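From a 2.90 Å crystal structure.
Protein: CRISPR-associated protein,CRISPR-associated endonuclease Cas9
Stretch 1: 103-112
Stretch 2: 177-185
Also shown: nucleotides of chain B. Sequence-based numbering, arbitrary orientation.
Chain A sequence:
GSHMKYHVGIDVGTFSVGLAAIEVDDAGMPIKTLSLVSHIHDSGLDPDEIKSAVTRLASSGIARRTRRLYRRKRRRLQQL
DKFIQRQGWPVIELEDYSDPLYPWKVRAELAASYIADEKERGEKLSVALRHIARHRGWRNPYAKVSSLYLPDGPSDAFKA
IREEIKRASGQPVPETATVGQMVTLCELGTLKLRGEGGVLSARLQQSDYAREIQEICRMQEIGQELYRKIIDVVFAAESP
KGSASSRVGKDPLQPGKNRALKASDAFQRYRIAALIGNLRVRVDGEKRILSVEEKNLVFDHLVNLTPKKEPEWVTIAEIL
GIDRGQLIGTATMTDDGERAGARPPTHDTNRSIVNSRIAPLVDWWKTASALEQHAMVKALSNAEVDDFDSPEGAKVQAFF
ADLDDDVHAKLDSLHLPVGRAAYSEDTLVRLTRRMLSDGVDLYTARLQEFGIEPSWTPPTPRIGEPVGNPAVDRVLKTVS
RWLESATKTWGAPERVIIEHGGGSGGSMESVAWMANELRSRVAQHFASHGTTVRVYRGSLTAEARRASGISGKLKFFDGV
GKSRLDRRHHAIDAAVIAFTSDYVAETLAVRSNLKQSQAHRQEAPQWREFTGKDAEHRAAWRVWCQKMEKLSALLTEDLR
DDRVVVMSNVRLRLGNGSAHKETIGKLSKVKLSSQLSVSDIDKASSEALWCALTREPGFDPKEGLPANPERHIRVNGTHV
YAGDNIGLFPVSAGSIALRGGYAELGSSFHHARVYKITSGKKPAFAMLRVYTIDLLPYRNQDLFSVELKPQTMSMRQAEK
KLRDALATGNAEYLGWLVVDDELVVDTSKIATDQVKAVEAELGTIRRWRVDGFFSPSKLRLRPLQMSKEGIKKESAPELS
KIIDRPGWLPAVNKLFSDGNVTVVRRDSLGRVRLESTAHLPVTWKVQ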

ATOM      1  N   PRO A 103      -6.383 -38.491 -12.715  1.00107.95           N
ATOM      2  CA  PRO A 103      -4.993 -38.165 -12.362  1.00100.50           C
ATOM      3  C   PRO A 103      -4.536 -38.780 -11.053  1.00105.54           C
ATOM      4  O   PRO A 103      -3.358 -39.134 -10.930  1.00114.77           O
ATOM      5  N   TRP A 104      -5.429 -38.925 -10.071  1.00115.14           N
ATOM      6  CA  TRP A 104      -5.031 -39.550  -8.813  1.00118.31           C
ATOM      7  C   TRP A 104      -4.767 -41.040  -8.993  1.00119.00           C
ATOM      8  O   TRP A 104      -3.835 -41.588  -8.393  1.00127.70           O
ATOM      9  N   LYS A 105      -5.580 -41.714  -9.809  1.00128.91           N
ATOM     10  CA  LYS A 105      -5.359 -43.135 -10.064  1.00141.52           C
ATOM     11  C   LYS A 105      -4.043 -43.364 -10.797  1.00148.73           C
ATOM     12  O   LYS A 105      -3.314 -44.318 -10.500  1.00159.00           O
ATOM     13  N   VAL A 106      -3.716 -42.490 -11.749  1.00111.13           N
ATOM     14  CA  VAL A 106      -2.483 -42.650 -12.516  1.00112.26           C
ATOM     15  C   VAL A 106      -1.262 -42.428 -11.631  1.00113.52           C
ATOM     16  O   VAL A 106      -0.260 -43.145 -11.745  1.00128.65           O
ATOM     17  N   ARG A 107      -1.317 -41.432 -10.742  1.00125.85           N
ATOM     18  CA  ARG A 107      -0.184 -41.168  -9.858  1.00126.99           C
ATOM     19  C   ARG A 107       0.085 -42.338  -8.923  1.00137.02           C
ATOM     20  O   ARG A 107       1.240 -42.592  -8.562  1.00145.67           O
ATOM     21  N   ALA A 108      -0.963 -43.056  -8.515  1.00114.45           N
ATOM     22  CA  ALA A 108      -0.776 -44.239  -7.686  1.00118.09           C
ATOM     23  C   ALA A 108      -0.353 -45.448  -8.506  1.00135.48           C
ATOM     24  O   ALA A 108       0.405 -46.290  -8.014  1.00158.01           O
ATOM     25  N   GLU A 109      -0.827 -45.553  -9.749  1.00127.60           N
ATOM     26  CA  GLU A 109      -0.462 -46.689 -10.589  1.00147.15           C
ATOM     27  C   GLU A 109       0.994 -46.606 -11.031  1.00158.43           C
ATOM     28  O   GLU A 109       1.697 -47.623 -11.073  1.00169.75           O
ATOM     29  N   LEU A 110       1.466 -45.400 -11.360  1.00133.39           N
ATOM     30  CA  LEU A 110       2.845 -45.210 -11.800  1.00125.18           C
ATOM     31  C   LEU A 110       3.857 -45.467 -10.691  1.00130.66           C
ATOM     32  O   LEU A 110       5.006 -45.810 -10.988  1.00138.76           O
ATOM     33  N   ALA A 111       3.460 -45.322  -9.431  1.00141.01           N
ATOM     34  CA  ALA A 111       4.364 -45.510  -8.307  1.00149.48           C
ATOM     35  C   ALA A 111       4.374 -46.942  -7.788  1.00156.37           C
ATOM     36  O   ALA A 111       4.949 -47.198  -6.725  1.00155.90           O
ATOM     37  N   ALA A 112       3.754 -47.875  -8.508  1.00163.66           N
ATOM     38  CA  ALA A 112       3.649 -49.258  -8.060  1.00168.21           C
ATOM     39  C   ALA A 112       4.325 -50.239  -9.004  1.00184.79           C
ATOM     40  O   ALA A 112       5.152 -51.045  -8.562  1.00197.20           O
ATOM     41  N   ALA A 177       5.078 -44.970   1.134  1.00163.10           N
ATOM     42  CA  ALA A 177       3.831 -44.596   0.484  1.00160.24           C
ATOM     43  C   ALA A 177       3.945 -43.178  -0.056  1.00152.98           C
ATOM     44  O   ALA A 177       4.312 -42.257   0.680  1.00156.52           O
ATOM     45  N   THR A 178       3.636 -43.008  -1.338  1.00126.29           N
ATOM     46  CA  THR A 178       3.623 -41.682  -1.935  1.00118.60           C
ATOM     47  C   THR A 178       2.285 -40.998  -1.659  1.00112.30           C
ATOM     48  O   THR A 178       1.307 -41.630  -1.251  1.00105.39           O
ATOM     49  N   VAL A 179       2.256 -39.683  -1.886  1.00153.90           N
ATOM     50  CA  VAL A 179       1.044 -38.907  -1.630  1.00140.95           C
ATOM     51  C   VAL A 179      -0.112 -39.425  -2.477  1.00140.26           C
ATOM     52  O   VAL A 179      -1.264 -39.461  -2.028  1.00144.90           O
ATOM     53  N   GLY A 180       0.181 -39.853  -3.706  1.00126.89           N
ATOM     54  CA  GLY A 180      -0.881 -40.273  -4.604  1.00113.64           C
ATOM     55  C   GLY A 180      -1.546 -41.569  -4.181  1.00108.40           C
ATOM     56  O   GLY A 180      -2.773 -41.692  -4.235  1.00112.51           O
ATOM     57  N   GLN A 181      -0.754 -42.553  -3.751  1.00108.90           N
ATOM     58  CA  GLN A 181      -1.307 -43.868  -3.452  1.00126.88           C
ATOM     59  C   GLN A 181      -2.000 -43.934  -2.095  1.00136.24           C
ATOM     60  O   GLN A 181      -2.754 -44.882  -1.851  1.00143.77           O
HETATM   61  N   MSE A 182      -1.779 -42.961  -1.217  1.00134.78           N
HETATM   62  CA  MSE A 182      -2.540 -42.890   0.025  1.00140.06           C
HETATM   63  C   MSE A 182      -3.961 -42.425  -0.263  1.00119.67           C
HETATM   64  O   MSE A 182      -4.939 -43.013   0.201  1.00124.57           O
ATOM     65  N   VAL A 183      -4.049 -41.347  -1.044  1.00119.90           N
ATOM     66  CA  VAL A 183      -5.328 -40.718  -1.353  1.00103.18           C
ATOM     67  C   VAL A 183      -6.217 -41.643  -2.172  1.00115.97           C
ATOM     68  O   VAL A 183      -7.448 -41.623  -2.029  1.00113.99           O
ATOM     69  N   THR A 184      -5.619 -42.488  -3.015  1.00131.48           N
ATOM     70  CA  THR A 184      -6.398 -43.241  -3.993  1.00140.61           C
ATOM     71  C   THR A 184      -7.368 -44.210  -3.326  1.00149.66           C
ATOM     72  O   THR A 184      -8.486 -44.410  -3.814  1.00149.51           O
ATOM     73  N   LEU A 185      -6.971 -44.811  -2.204  1.00136.11           N
ATOM     74  CA  LEU A 185      -7.810 -45.819  -1.568  1.00153.95           C
ATOM     75  C   LEU A 185      -9.007 -45.234  -0.825  1.00160.09           C
ATOM     76  O   LEU A 185      -9.876 -46.000  -0.392  1.00164.89           O
TER

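The two helices cross at -122°, their axes 7.6 Å apart at closest, and no hydrogen bond joins them. T178, the N-cap of the second helix, points toward the first with chi1 p, setting CG2 4.0 Å from A111 CB. Its OG1 accepts a weak capping bond from Q181 N (3.5 Å), and its N donates to Q181 OE1 (2.8 Å), so the two residues clasp the helix start. V179, chi1 t, lies sideways, its CB 4.0 Å from R107 NH2; R107 (m, t, p) is itself hydrogen-bonded elsewhere in the structure. At G180 a CB would point inward, only 3.1 Å from R107 CB, so the bare backbone gives room, and its CA sits 3.9 Å from W104 CZ3 at the ring edge. Q181, chi1 p and chi2 t, leaves sideways, but its end returns: NE2 lies 3.6 Å from A111 CB, while its CA meets A108 CB at 3.6 Å. M182, a selenomethionine, takes no part. V183, chi1 t, points in and lays CG1 over one face of W104, 3.8 Å from the six-membered ring centroid. W104, chi1 m, also donates from NE1 to U44 OP1 of chain B (2.8 Å). T184, chi1 m, donates from OG1 to G180 O (2.5 Å), and that same OG1 packs 3.2 Å from A108 CB.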

ATOM      1  CB  PRO A 103      -5.000 -36.632 -12.292  1.00101.67           C
ATOM      2  CG  PRO A 103      -6.416 -36.279 -12.033  1.00 93.15           C
ATOM      3  CD  PRO A 103      -7.199 -37.269 -12.823  1.00 99.96           C
ATOM      4  CB  TRP A 104      -6.097 -39.321  -7.743  1.00116.13           C
ATOM      5  CG  TRP A 104      -6.069 -37.949  -7.151  1.00113.10           C
ATOM      6  CD1 TRP A 104      -6.922 -36.921  -7.427  1.00115.85           C
ATOM      7  CD2 TRP A 104      -5.140 -37.450  -6.180  1.00119.47           C
ATOM      8  NE1 TRP A 104      -6.584 -35.814  -6.687  1.00117.77           N
ATOM      9  CE2 TRP A 104      -5.492 -36.112  -5.915  1.00118.55           C
ATOM     10  CE3 TRP A 104      -4.045 -38.004  -5.510  1.00125.33           C
ATOM     11  CZ2 TRP A 104      -4.789 -35.319  -5.008  1.00108.81           C
ATOM     12  CZ3 TRP A 104      -3.347 -37.214  -4.609  1.00121.82           C
ATOM     13  CH2 TRP A 104      -3.723 -35.888  -4.367  1.00107.06           C
ATOM     14  CB  LYS A 105      -6.534 -43.711 -10.857  1.00143.25           C
ATOM     15  CG  LYS A 105      -6.212 -44.973 -11.647  1.00150.00           C
ATOM     16  CD  LYS A 105      -5.937 -46.163 -10.741  1.00137.83           C
ATOM     17  CE  LYS A 105      -5.471 -47.360 -11.549  1.00138.97           C
ATOM     18  NZ  LYS A 105      -5.105 -48.509 -10.678  1.00155.21           N
ATOM     19  CB  VAL A 106      -2.486 -41.700 -13.727  1.00108.11           C
ATOM     20  CG1 VAL A 106      -1.133 -41.708 -14.405  1.00113.09           C
ATOM     21  CG2 VAL A 106      -3.574 -42.098 -14.708  1.00100.80           C
ATOM     22  CB  ARG A 107      -0.429 -39.894  -9.049  1.00119.66           C
ATOM     23  CG  ARG A 107      -0.310 -38.609  -9.849  1.00123.31           C
ATOM     24  CD  ARG A 107      -0.695 -37.403  -9.006  1.00121.20           C
ATOM     25  NE  ARG A 107       0.057 -37.340  -7.755  1.00122.53           N
ATOM     26  CZ  ARG A 107      -0.113 -36.403  -6.830  1.00115.23           C
ATOM     27  NH1 ARG A 107      -1.012 -35.445  -7.011  1.00110.60           N
ATOM     28  NH2 ARG A 107       0.613 -36.419  -5.720  1.00119.73           N
ATOM     29  CB  ALA A 108      -2.060 -44.553  -6.919  1.00113.98           C
ATOM     30  CB  GLU A 109      -1.392 -46.756 -11.800  1.00152.07           C
ATOM     31  CG  GLU A 109      -1.058 -47.857 -12.794  1.00172.67           C
ATOM     32  CD  GLU A 109      -1.700 -47.628 -14.149  1.00180.07           C
ATOM     33  OE1 GLU A 109      -2.071 -46.471 -14.445  1.00175.84           O
ATOM     34  OE2 GLU A 109      -1.836 -48.603 -14.919  1.00187.87           O
ATOM     35  CB  LEU A 110       3.028 -43.793 -12.343  1.00116.61           C
ATOM     36  CG  LEU A 110       2.443 -43.513 -13.729  1.00110.79           C
ATOM     37  CD1 LEU A 110       2.492 -42.028 -14.044  1.00 92.96           C
ATOM     38  CD2 LEU A 110       3.210 -44.299 -14.774  1.00117.81           C
ATOM     39  CB  ALA A 111       3.997 -44.550  -7.175  1.00141.81           C
ATOM     40  CB  ALA A 112       2.172 -49.643  -7.878  1.00155.21           C
ATOM     41  CB  ALA A 177       2.651 -44.703   1.452  1.00160.26           C
ATOM     42  CB  THR A 178       3.879 -41.760  -3.441  1.00109.13           C
ATOM     43  OG1 THR A 178       2.672 -42.128  -4.119  1.00 96.52           O
ATOM     44  CG2 THR A 178       4.956 -42.794  -3.744  1.00115.58           C
ATOM     45  CB  VAL A 179       1.303 -37.410  -1.887  1.00131.99           C
ATOM     46  CG1 VAL A 179       0.068 -36.585  -1.559  1.00128.07           C
ATOM     47  CG2 VAL A 179       2.504 -36.929  -1.088  1.00135.03           C
ATOM     48  CB  GLN A 181      -0.209 -44.933  -3.540  1.00139.29           C
ATOM     49  CG  GLN A 181       1.059 -44.605  -2.772  1.00148.94           C
ATOM     50  CD  GLN A 181       2.255 -45.407  -3.254  1.00158.36           C
ATOM     51  OE1 GLN A 181       3.277 -45.491  -2.574  1.00160.78           O
ATOM     52  NE2 GLN A 181       2.136 -45.993  -4.440  1.00157.35           N
HETATM   53  CB  MSE A 182      -1.882 -41.934   1.020  1.00154.73           C
HETATM   54  CG  MSE A 182      -0.428 -42.214   1.319  1.00173.68           C
HETATM   55 SE   MSE A 182       0.189 -41.106   2.797  1.00180.07          SE
HETATM   56  CE  MSE A 182      -0.945 -39.546   2.506  1.00161.55           C
ATOM     57  CB  VAL A 183      -5.070 -39.380  -2.076  1.00102.83           C
ATOM     58  CG1 VAL A 183      -6.301 -38.919  -2.837  1.00102.27           C
ATOM     59  CG2 VAL A 183      -4.620 -38.319  -1.078  1.00101.95           C
ATOM     60  CB  THR A 184      -5.460 -43.987  -4.941  1.00139.83           C
ATOM     61  OG1 THR A 184      -4.487 -43.073  -5.459  1.00146.22           O
ATOM     62  CG2 THR A 184      -6.240 -44.587  -6.101  1.00136.54           C
ATOM     63  CB  LEU A 185      -6.971 -46.676  -0.612  1.00158.57           C
ATOM     64  CG  LEU A 185      -6.154 -45.985   0.483  1.00154.67           C
ATOM     65  CD1 LEU A 185      -6.976 -45.780   1.748  1.00156.38           C
ATOM     66  CD2 LEU A 185      -4.891 -46.776   0.786  1.00155.11           C
TER
ATOM     67  P     U B  44      -8.508 -32.639  -7.600  1.00103.30           P
ATOM     68  OP1   U B  44      -7.116 -33.126  -7.441  1.00104.95           O
ATOM     69  OP2   U B  44      -8.980 -31.504  -6.769  1.00104.08           O
ATOM     70  O5'   U B  44      -8.722 -32.278  -9.134  1.00100.44           O
ATOM     71  C5'   U B  44      -8.395 -33.223 -10.139  1.00101.08           C
ATOM     72  C4'   U B  44      -8.913 -32.807 -11.488  1.00 97.90           C
ATOM     73  O4'   U B  44     -10.361 -32.748 -11.472  1.00 96.92           O
ATOM     74  C3'   U B  44      -8.500 -31.425 -11.956  1.00 93.57           C
ATOM     75  O3'   U B  44      -7.190 -31.396 -12.481  1.00 93.03           O
ATOM     76  C2'   U B  44      -9.572 -31.087 -12.981  1.00 92.42           C
ATOM     77  O2'   U B  44      -9.302 -31.731 -14.213  1.00 93.96           O
ATOM     78  C1'   U B  44     -10.806 -31.746 -12.361  1.00 93.01           C
ATOM     79  N1    U B  44     -11.662 -30.785 -11.627  1.00 88.50           N
ATOM     80  C2    U B  44     -12.482 -29.977 -12.388  1.00 83.81           C
ATOM     81  O2    U B  44     -12.506 -30.021 -13.608  1.00 82.85           O
ATOM     82  N3    U B  44     -13.270 -29.108 -11.674  1.00 80.86           N
ATOM     83  C4    U B  44     -13.335 -28.960 -10.305  1.00 81.16           C
ATOM     84  O4    U B  44     -14.109 -28.124  -9.821  1.00 78.17           O
ATOM     85  C5    U B  44     -12.457 -29.839  -9.589  1.00 85.41           C
ATOM     86  C6    U B  44     -11.673 -30.700 -10.256  1.00 88.31           C